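Local coordinates for ChrR-like cupin domain-containing protein (Ralstonia eutropha JMP134, PDB 3EBR) that is of unknown function but has the beta-barrel fold of the cupin superfamily and belongs to the ChrR-like cupins, at residues P18-A23 and L141-A146; F34-V39 and T135-Y140; W73-H78 and V88-S93. One frame throughout, in Å; residues are numbered along the deposited sequence.

Contact 1. Residues P18-A23 and L141-A146; sequences PWMPFA and LNYCKA
Largely apolar packing at the protein surface joins strand 20-21, outermost in its sheet within this chain, to the C-terminal half of helix 133-146, and Tyr143 is the helix residue that carries it. Its ring leaves the helix with CG anti to the backbone N (chi1 177°) and reaches between Pro18 and Met20. Over one face lies CB of selenomethionine Met20, 3.9 Å from the centroid of the Tyr143 ring and 22° off the normal, which meets the criteria for a CH-pi contact. The Met20 selenium approaches the same ring obliquely, 4.9 Å from its centroid, as a Met-aromatic contact. Pro18 adds its own ring: its CG comes within 3.5 Å of Tyr143 CE1, the proline lying alongside the tyrosine with the two side chains pointing opposite ways. Pro21 contributes less, its CD lying 4.2 Å from Tyr143 CE2. At the phenol end, Tyr143 OH stands 3.4 Å from Trp19 O. Beyond the pair of segments, Tyr143 also stacks with the ring of His147, while backbone hydrogen bonding between Met20 and Val31 ties strand 20-21 to strand 30-37. With Pro18, Met20 and Pro21 all meeting one ring, the union of helix and strand probably rests chiefly on apolar contact and dispersion.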
loop_
_atom_site.group_PDB
_atom_site.type_symbol
_atom_site.label_atom_id
_atom_site.label_comp_id
_atom_site.label_asym_id
_atom_site.label_seq_id
_atom_site.Cartn_x
_atom_site.Cartn_y
_atom_site.Cartn_z
ATOM N N PRO A 18 5.657 -21.531 -14.487
ATOM C CA PRO A 18 6.930 -21.789 -15.172
ATOM C C PRO A 18 7.969 -20.663 -15.213
ATOM O O PRO A 18 7.617 -19.483 -15.139
ATOM C CB PRO A 18 6.477 -22.064 -16.620
ATOM C CG PRO A 18 5.281 -21.264 -16.797
ATOM C CD PRO A 18 4.584 -21.224 -15.459
ATOM N N TRP A 19 9.246 -21.072 -15.291
ATOM C CA TRP A 19 10.362 -20.165 -15.493
ATOM C C TRP A 19 10.208 -19.856 -16.957
ATOM O O TRP A 19 9.943 -20.774 -17.736
ATOM C CB TRP A 19 11.746 -20.768 -15.276
ATOM C CG TRP A 19 12.242 -20.801 -13.894
ATOM C CD1 TRP A 19 12.332 -21.875 -13.070
ATOM C CD2 TRP A 19 12.775 -19.685 -13.172
ATOM N NE1 TRP A 19 12.891 -21.502 -11.867
ATOM C CE2 TRP A 19 13.174 -20.160 -11.903
ATOM C CE3 TRP A 19 12.955 -18.323 -13.478
ATOM C CZ2 TRP A 19 13.725 -19.315 -10.920
ATOM C CZ3 TRP A 19 13.509 -17.481 -12.508
ATOM C CH2 TRP A 19 13.891 -17.983 -11.241
HETATM N N MSE A 20 10.377 -18.601 -17.343
HETATM C CA MSE A 20 10.234 -18.216 -18.743
HETATM C C MSE A 20 11.175 -17.078 -19.116
HETATM O O MSE A 20 11.457 -16.235 -18.272
HETATM C CB MSE A 20 8.787 -17.821 -19.019
HETATM C CG MSE A 20 8.240 -16.643 -18.175
HETATM SE SE MSE A 20 6.378 -16.255 -18.538
HETATM C CE MSE A 20 6.576 -16.030 -20.162
ATOM N N PRO A 21 11.633 -17.038 -20.380
ATOM C CA PRO A 21 12.538 -15.972 -20.797
ATOM C C PRO A 21 11.814 -14.640 -20.814
ATOM O O PRO A 21 10.611 -14.600 -21.101
ATOM C CB PRO A 21 12.949 -16.381 -22.211
ATOM C CG PRO A 21 11.929 -17.328 -22.655
ATOM C CD PRO A 21 11.318 -17.957 -21.490
ATOM N N PHE A 22 12.548 -13.558 -20.547
ATOM C CA PHE A 22 11.984 -12.213 -20.496
ATOM C C PHE A 22 11.867 -11.713 -21.962
ATOM O O PHE A 22 12.571 -10.794 -22.393
ATOM C CB PHE A 22 12.843 -11.324 -19.570
ATOM C CG PHE A 22 12.085 -10.178 -18.936
ATOM C CD1 PHE A 22 11.809 -9.014 -19.641
ATOM C CD2 PHE A 22 11.665 -10.266 -17.605
ATOM C CE1 PHE A 22 11.105 -7.962 -19.039
ATOM C CE2 PHE A 22 10.974 -9.222 -16.995
ATOM C CZ PHE A 22 10.689 -8.068 -17.717
ATOM N N ALA A 23 10.937 -12.327 -22.705
ATOM C CA ALA A 23 10.709 -12.059 -24.120
ATOM C C ALA A 23 9.897 -10.785 -24.322
ATOM O O ALA A 23 9.039 -10.484 -23.497
ATOM C CB ALA A 23 9.987 -13.229 -24.759
ATOM N N LEU A 141 0.605 -15.233 -19.995
ATOM C CA LEU A 141 -0.436 -15.873 -20.820
ATOM C C LEU A 141 0.069 -16.287 -22.221
ATOM O O LEU A 141 -0.397 -17.303 -22.732
ATOM C CB LEU A 141 -1.684 -14.978 -20.927
ATOM C CG LEU A 141 -2.459 -14.674 -19.634
ATOM C CD1 LEU A 141 -3.530 -13.631 -19.900
ATOM C CD2 LEU A 141 -3.070 -15.934 -19.028
ATOM N N ASN A 142 0.973 -15.513 -22.843
ATOM C CA ASN A 142 1.548 -15.868 -24.175
ATOM C C ASN A 142 2.413 -17.142 -24.126
ATOM O O ASN A 142 2.355 -17.948 -25.054
ATOM C CB ASN A 142 2.363 -14.717 -24.822
ATOM C CG ASN A 142 1.494 -13.548 -25.343
ATOM O OD1 ASN A 142 0.316 -13.704 -25.673
ATOM N ND2 ASN A 142 2.105 -12.368 -25.421
ATOM N N TYR A 143 3.217 -17.299 -23.068
ATOM C CA TYR A 143 4.059 -18.499 -22.873
ATOM C C TYR A 143 3.200 -19.717 -22.596
ATOM O O TYR A 143 3.487 -20.796 -23.121
ATOM C CB TYR A 143 5.049 -18.288 -21.733
ATOM C CG TYR A 143 5.947 -19.456 -21.339
ATOM C CD1 TYR A 143 5.505 -20.452 -20.456
ATOM C CD2 TYR A 143 7.263 -19.534 -21.792
ATOM C CE1 TYR A 143 6.331 -21.521 -20.086
ATOM C CE2 TYR A 143 8.100 -20.600 -21.422
ATOM C CZ TYR A 143 7.625 -21.587 -20.573
ATOM O OH TYR A 143 8.444 -22.632 -20.210
ATOM N N CYS A 144 2.205 -19.552 -21.719
ATOM C CA CYS A 144 1.264 -20.631 -21.384
ATOM C C CYS A 144 0.517 -21.128 -22.618
ATOM O O CYS A 144 0.453 -22.333 -22.825
ATOM C CB CYS A 144 0.260 -20.197 -20.299
ATOM S SG CYS A 144 0.971 -20.041 -18.638
ATOM N N LYS A 145 -0.025 -20.197 -23.415
ATOM C CA LYS A 145 -0.759 -20.532 -24.658
ATOM C C LYS A 145 0.159 -21.116 -25.734
ATOM O O LYS A 145 -0.300 -21.935 -26.525
ATOM C CB LYS A 145 -1.504 -19.318 -25.225
ATOM N N ALA A 146 1.420 -20.660 -25.789
ATOM C CA ALA A 146 2.428 -21.177 -26.731
ATOM C C ALA A 146 2.709 -22.655 -26.437
ATOM O O ALA A 146 2.811 -23.455 -27.366
ATOM C CB ALA A 146 3.711 -20.365 -26.664
#

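Contact 2. Residues F34-V39 and T135-Y140; sequences FKIDPV and TSMDRY
Helix 133-146 packs on the last part of strand 30-37, past the corner at Phe34, and Ile36 is the strand residue that meets it. The axes of strand 35-37 and helix 135-140 come within 9.3 Å at 136° between their N-to-C directions, an oblique crossing rather than an antiparallel alignment. Ile36 offers two branches. With CG1 beside the backbone N (chi1 -59°) and the chain then extended, CD1 reaches the helix backbone, 3.7 Å from Met137 N, and also lies 3.8 Å from Ser136 CB. The other branch, CG2, meets the methyl CE of selenomethionine Met137 at 3.8 Å; bends at chi2 and chi3 bring that methyl back toward the strand. Tyr140 touches more lightly, its CB 4.4 Å from Ile36 CD1. Where the strand ends, Asp37 OD1 accepts from Val39 N at 3.1 Å in an Asx turn. Phe4 of the second subunit packs on Met137 and Pro38. Methyl-to-methyl and methyl-to-backbone contacts, with no polar bond between the segments, suggest cohesion by burial of apolar surface, while the hydroxyls find partners in the same chain: Ser136 OG at Asn132 O, just before the helix begins, and Tyr140 OH at Lys152 N.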
loop_
_atom_site.group_PDB
_atom_site.type_symbol
_atom_site.label_atom_id
_atom_site.label_comp_id
_atom_site.label_asym_id
_atom_site.label_seq_id
_atom_site.Cartn_x
_atom_site.Cartn_y
_atom_site.Cartn_z
ATOM N N PHE A 34 4.523 -15.084 -9.784
ATOM C CA PHE A 34 3.739 -15.602 -8.650
ATOM C C PHE A 34 2.437 -14.835 -8.443
ATOM O O PHE A 34 1.435 -15.441 -8.084
ATOM C CB PHE A 34 4.554 -15.585 -7.356
ATOM C CG PHE A 34 5.651 -16.603 -7.329
ATOM C CD1 PHE A 34 5.402 -17.888 -6.861
ATOM C CD2 PHE A 34 6.920 -16.294 -7.783
ATOM C CE1 PHE A 34 6.401 -18.843 -6.831
ATOM C CE2 PHE A 34 7.930 -17.249 -7.759
ATOM C CZ PHE A 34 7.669 -18.526 -7.279
ATOM N N LYS A 35 2.457 -13.513 -8.618
ATOM C CA LYS A 35 1.269 -12.701 -8.443
ATOM C C LYS A 35 1.365 -11.526 -9.410
ATOM O O LYS A 35 2.456 -11.050 -9.658
ATOM C CB LYS A 35 1.200 -12.210 -6.993
ATOM C CG LYS A 35 -0.199 -12.040 -6.418
ATOM C CD LYS A 35 -0.786 -13.439 -6.161
ATOM C CE LYS A 35 -2.165 -13.415 -5.622
ATOM N NZ LYS A 35 -2.717 -14.805 -5.623
ATOM N N ILE A 36 0.244 -11.116 -10.002
ATOM C CA ILE A 36 0.180 -9.997 -10.941
ATOM C C ILE A 36 -1.095 -9.236 -10.593
ATOM O O ILE A 36 -2.125 -9.478 -11.181
ATOM C CB ILE A 36 0.194 -10.463 -12.426
ATOM C CG1 ILE A 36 1.459 -11.265 -12.768
ATOM C CG2 ILE A 36 0.086 -9.261 -13.355
ATOM C CD1 ILE A 36 1.551 -11.705 -14.244
ATOM N N ASP A 37 -1.022 -8.346 -9.604
ATOM C CA ASP A 37 -2.179 -7.559 -9.144
ATOM C C ASP A 37 -2.516 -6.401 -10.111
ATOM O O ASP A 37 -1.756 -5.435 -10.178
ATOM C CB ASP A 37 -1.922 -7.008 -7.729
ATOM C CG ASP A 37 -3.110 -6.201 -7.155
ATOM O OD1 ASP A 37 -4.258 -6.289 -7.642
ATOM O OD2 ASP A 37 -2.888 -5.472 -6.175
ATOM N N PRO A 38 -3.676 -6.466 -10.801
ATOM C CA PRO A 38 -4.028 -5.385 -11.715
ATOM C C PRO A 38 -4.674 -4.163 -11.056
ATOM O O PRO A 38 -4.803 -3.139 -11.731
ATOM C CB PRO A 38 -5.042 -6.055 -12.637
ATOM C CG PRO A 38 -5.766 -6.965 -11.753
ATOM C CD PRO A 38 -4.745 -7.483 -10.778
ATOM N N VAL A 39 -5.117 -4.267 -9.798
ATOM C CA VAL A 39 -5.726 -3.124 -9.107
ATOM C C VAL A 39 -4.620 -2.132 -8.750
ATOM O O VAL A 39 -4.599 -1.037 -9.308
ATOM C CB VAL A 39 -6.545 -3.529 -7.859
ATOM C CG1 VAL A 39 -7.037 -2.308 -7.134
ATOM C CG2 VAL A 39 -7.718 -4.389 -8.273
ATOM N N THR A 135 1.936 -6.018 -19.250
ATOM C CA THR A 135 3.020 -6.664 -20.017
ATOM C C THR A 135 3.453 -7.989 -19.344
ATOM O O THR A 135 3.851 -8.933 -20.035
ATOM C CB THR A 135 4.243 -5.749 -20.191
ATOM O OG1 THR A 135 4.783 -5.448 -18.904
ATOM C CG2 THR A 135 3.875 -4.441 -20.922
ATOM N N SER A 136 3.396 -8.032 -18.003
ATOM C CA SER A 136 3.697 -9.232 -17.209
ATOM C C SER A 136 2.666 -10.334 -17.472
ATOM O O SER A 136 3.015 -11.512 -17.661
ATOM C CB SER A 136 3.686 -8.900 -15.719
ATOM O OG SER A 136 4.674 -7.948 -15.385
HETATM N N MSE A 137 1.396 -9.933 -17.471
HETATM C CA MSE A 137 0.284 -10.831 -17.734
HETATM C C MSE A 137 0.314 -11.328 -19.182
HETATM O O MSE A 137 0.069 -12.517 -19.409
HETATM C CB MSE A 137 -1.052 -10.123 -17.434
HETATM C CG MSE A 137 -2.307 -10.977 -17.557
HETATM SE SE MSE A 137 -2.356 -12.403 -16.243
HETATM C CE MSE A 137 -2.829 -11.315 -14.630
ATOM N N ASP A 138 0.579 -10.425 -20.140
ATOM C CA ASP A 138 0.670 -10.780 -21.567
ATOM C C ASP A 138 1.737 -11.837 -21.772
ATOM O O ASP A 138 1.472 -12.836 -22.421
ATOM C CB ASP A 138 0.979 -9.570 -22.483
ATOM C CG ASP A 138 -0.213 -8.608 -22.669
ATOM O OD1 ASP A 138 -1.345 -8.873 -22.200
ATOM O OD2 ASP A 138 -0.004 -7.564 -23.328
ATOM N N ARG A 139 2.916 -11.623 -21.190
ATOM C CA ARG A 139 4.024 -12.578 -21.284
ATOM C C ARG A 139 3.659 -13.930 -20.637
ATOM O O ARG A 139 3.867 -14.969 -21.255
ATOM C CB ARG A 139 5.289 -11.965 -20.672
ATOM C CG ARG A 139 6.526 -12.856 -20.632
ATOM C CD ARG A 139 7.804 -12.289 -20.040
ATOM N NE ARG A 139 8.290 -11.065 -20.674
ATOM C CZ ARG A 139 7.903 -9.822 -20.377
ATOM N NH1 ARG A 139 6.977 -9.554 -19.451
ATOM N NH2 ARG A 139 8.443 -8.812 -21.041
ATOM N N TYR A 140 3.103 -13.894 -19.422
ATOM C CA TYR A 140 2.681 -15.112 -18.707
ATOM C C TYR A 140 1.651 -15.908 -19.523
ATOM O O TYR A 140 1.839 -17.102 -19.747
ATOM C CB TYR A 140 2.154 -14.779 -17.298
ATOM C CG TYR A 140 1.614 -15.991 -16.566
ATOM C CD1 TYR A 140 2.480 -16.928 -15.991
ATOM C CD2 TYR A 140 0.235 -16.206 -16.450
ATOM C CE1 TYR A 140 1.985 -18.059 -15.327
ATOM C CE2 TYR A 140 -0.267 -17.333 -15.792
ATOM C CZ TYR A 140 0.610 -18.252 -15.227
ATOM O OH TYR A 140 0.118 -19.365 -14.578
#

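Contact 3. Residues W73-H78 and V88-S93; sequences WRYKEH and VYETAS
Val88 meets Trp73 and Tyr75 inside the cupin barrel, where strand 73-75 of one sheet faces strand 87-90 of the other. The axes of the short strands 73-75 and 88-90 stay 11.0 Å apart at their closest, too far for backbone pairing, so side chains span the gap. The two methyls of Val88 divide the work. CG2 lies 3.9 Å from Trp73 CH2, an oblique approach to the indole, whereas CG1 sits near the plane of the Tyr75 ring, at its edge, 4.0 Å from CE2. Trp73 takes the less common rotamer with CG between the backbone N and the carbonyl carbon (chi1 61°), which swings the six-membered end of the indole toward Val88. The two aromatics also touch: Trp73 CZ3 stands 3.5 Å above the plane of Tyr75, displaced toward the rim, while Tyr75 CE2 lies at the indole edge in its plane. The polar part of the contact is at the phenol: Tyr75 OH gives a weak hydrogen bond to Glu90 OE2 at 2.6 Å, a length to be read with caution because the hydroxyl is crowded in the model, with ring and carboxylate planes 54° apart.

In the next shell, Tyr75 meets the ring of His96. Backbone bonds between Val88 and Val66 and between Glu90 and Val64 hold strand 87-90 against strand 64-70. On its other side the sheet continues into the fourth subunit, through antiparallel pairing of Val88 and Tyr89. Behind the aromatic pair, Trp73 NE1 bonds to Thr68 OG1, which helps hold the indole's rotation.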
loop_
_atom_site.group_PDB
_atom_site.type_symbol
_atom_site.label_atom_id
_atom_site.label_comp_id
_atom_site.label_asym_id
_atom_site.label_seq_id
_atom_site.Cartn_x
_atom_site.Cartn_y
_atom_site.Cartn_z
ATOM N N TRP A 73 24.874 -8.667 -6.864
ATOM C CA TRP A 73 24.602 -7.644 -7.864
ATOM C C TRP A 73 24.644 -6.279 -7.203
ATOM O O TRP A 73 24.796 -6.173 -5.983
ATOM C CB TRP A 73 23.255 -7.913 -8.541
ATOM C CG TRP A 73 22.110 -7.897 -7.599
ATOM C CD1 TRP A 73 21.634 -8.942 -6.882
ATOM C CD2 TRP A 73 21.294 -6.771 -7.264
ATOM N NE1 TRP A 73 20.581 -8.541 -6.115
ATOM C CE2 TRP A 73 20.346 -7.211 -6.326
ATOM C CE3 TRP A 73 21.281 -5.431 -7.663
ATOM C CZ2 TRP A 73 19.381 -6.360 -5.779
ATOM C CZ3 TRP A 73 20.341 -4.588 -7.122
ATOM C CH2 TRP A 73 19.396 -5.050 -6.189
ATOM N N ARG A 74 24.518 -5.247 -8.026
ATOM C CA ARG A 74 24.542 -3.861 -7.580
ATOM C C ARG A 74 23.977 -2.933 -8.628
ATOM O O ARG A 74 23.707 -3.357 -9.752
ATOM C CB ARG A 74 25.989 -3.455 -7.286
ATOM C CG ARG A 74 26.986 -3.755 -8.436
ATOM C CD ARG A 74 28.396 -3.373 -8.058
ATOM N NE ARG A 74 28.656 -1.948 -8.242
ATOM C CZ ARG A 74 29.226 -1.378 -9.313
ATOM N NH1 ARG A 74 29.663 -2.084 -10.374
ATOM N NH2 ARG A 74 29.387 -0.052 -9.316
ATOM N N TYR A 75 23.787 -1.677 -8.233
ATOM C CA TYR A 75 23.337 -0.620 -9.117
ATOM C C TYR A 75 24.563 0.216 -9.399
ATOM O O TYR A 75 25.342 0.473 -8.473
ATOM C CB TYR A 75 22.249 0.259 -8.499
ATOM C CG TYR A 75 20.960 -0.459 -8.203
ATOM C CD1 TYR A 75 20.248 -1.076 -9.232
ATOM C CD2 TYR A 75 20.402 -0.466 -6.923
ATOM C CE1 TYR A 75 19.037 -1.712 -9.002
ATOM C CE2 TYR A 75 19.171 -1.114 -6.676
ATOM C CZ TYR A 75 18.499 -1.721 -7.728
ATOM O OH TYR A 75 17.329 -2.392 -7.515
ATOM N N LYS A 76 24.747 0.637 -10.659
ATOM C CA LYS A 76 25.879 1.504 -11.051
ATOM C C LYS A 76 25.855 2.878 -10.351
ATOM O O LYS A 76 26.900 3.490 -10.169
ATOM C CB LYS A 76 25.915 1.762 -12.567
ATOM C CG LYS A 76 26.159 0.560 -13.466
ATOM C CD LYS A 76 26.303 0.986 -14.946
ATOM N N GLU A 77 24.665 3.334 -9.958
ATOM C CA GLU A 77 24.449 4.612 -9.294
ATOM C C GLU A 77 24.752 4.603 -7.774
ATOM O O GLU A 77 24.800 5.686 -7.185
ATOM C CB GLU A 77 22.989 5.096 -9.510
ATOM C CG GLU A 77 22.498 5.332 -10.986
ATOM C CD GLU A 77 22.197 4.074 -11.820
ATOM O OE1 GLU A 77 22.315 2.946 -11.299
ATOM O OE2 GLU A 77 21.823 4.209 -13.002
ATOM N N HIS A 78 24.933 3.423 -7.152
ATOM C CA HIS A 78 25.222 3.285 -5.705
ATOM C C HIS A 78 26.540 2.547 -5.439
ATOM O O HIS A 78 26.980 1.751 -6.269
ATOM C CB HIS A 78 24.067 2.575 -5.019
ATOM C CG HIS A 78 22.774 3.322 -5.109
ATOM N ND1 HIS A 78 22.380 4.236 -4.158
ATOM C CD2 HIS A 78 21.793 3.302 -6.042
ATOM C CE1 HIS A 78 21.209 4.741 -4.495
ATOM N NE2 HIS A 78 20.830 4.193 -5.635
ATOM N N VAL A 88 17.154 -5.242 -0.475
ATOM C CA VAL A 88 17.279 -3.919 -1.092
ATOM C C VAL A 88 15.858 -3.346 -1.199
ATOM O O VAL A 88 14.955 -4.063 -1.607
ATOM C CB VAL A 88 17.954 -3.954 -2.482
ATOM C CG1 VAL A 88 17.897 -2.569 -3.149
ATOM C CG2 VAL A 88 19.385 -4.437 -2.378
ATOM N N TYR A 89 15.676 -2.081 -0.819
ATOM C CA TYR A 89 14.385 -1.401 -0.876
ATOM C C TYR A 89 14.527 -0.160 -1.763
ATOM O O TYR A 89 15.065 0.850 -1.308
ATOM C CB TYR A 89 13.905 -1.024 0.538
ATOM C CG TYR A 89 12.401 -0.714 0.649
ATOM C CD1 TYR A 89 11.843 0.486 0.148
ATOM C CD2 TYR A 89 11.537 -1.614 1.300
ATOM C CE1 TYR A 89 10.466 0.752 0.264
ATOM C CE2 TYR A 89 10.168 -1.353 1.421
ATOM C CZ TYR A 89 9.639 -0.175 0.894
ATOM O OH TYR A 89 8.295 0.062 1.039
ATOM N N GLU A 90 14.095 -0.259 -3.029
ATOM C CA GLU A 90 14.125 0.869 -3.959
ATOM C C GLU A 90 12.884 1.755 -3.678
ATOM O O GLU A 90 11.782 1.224 -3.515
ATOM C CB GLU A 90 14.097 0.472 -5.448
ATOM C CG GLU A 90 15.035 -0.620 -6.012
ATOM C CD GLU A 90 14.991 -0.697 -7.582
ATOM O OE1 GLU A 90 15.167 0.329 -8.264
ATOM O OE2 GLU A 90 14.899 -1.809 -8.154
ATOM N N THR A 91 13.052 3.079 -3.632
ATOM C CA THR A 91 11.942 4.034 -3.399
ATOM C C THR A 91 11.439 4.657 -4.714
ATOM O O THR A 91 12.137 4.645 -5.711
ATOM C CB THR A 91 12.350 5.132 -2.413
ATOM O OG1 THR A 91 13.568 5.739 -2.853
ATOM C CG2 THR A 91 12.572 4.547 -1.036
ATOM N N ALA A 92 10.230 5.216 -4.678
ATOM C CA ALA A 92 9.554 5.839 -5.843
ATOM C C ALA A 92 10.341 6.878 -6.679
ATOM O O ALA A 92 11.209 7.575 -6.154
ATOM C CB ALA A 92 8.230 6.453 -5.379
ATOM N N SER A 93 10.029 6.900 -7.982
ATOM C CA SER A 93 10.587 7.810 -9.002
ATOM C C SER A 93 12.116 7.970 -9.004
ATOM O O SER A 93 12.632 9.076 -9.051
ATOM C CB SER A 93 9.892 9.176 -8.866
ATOM O OG SER A 93 8.484 9.002 -8.909
#

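How the contacts relate
Contacts 1 and 2 are successive parts of one interface: both use helix 133-146, and strands 20-21 and 30-37 are neighbours in the same sheet. Their centres are about 12 Å apart and Arg139 bridges them, its NE 3.0 Å from Ala23 O in a probable hydrogen bond. Contact 1 lies at the surface and is built round an aromatic ring, whereas contact 2 is buried and made by the aliphatic Ile36 against a methyl, CB atoms and helix backbone. Contact 3 is also buried but lies across the chain's centre, about 27 Å from contact 1 and about 23 Å from contact 2 between centres. It joins the two sheets and alone brings a carboxylate to a phenol hydroxyl, in a weak hydrogen bond of uncertain length. Contacts 2 and 3 both touch the third subunit.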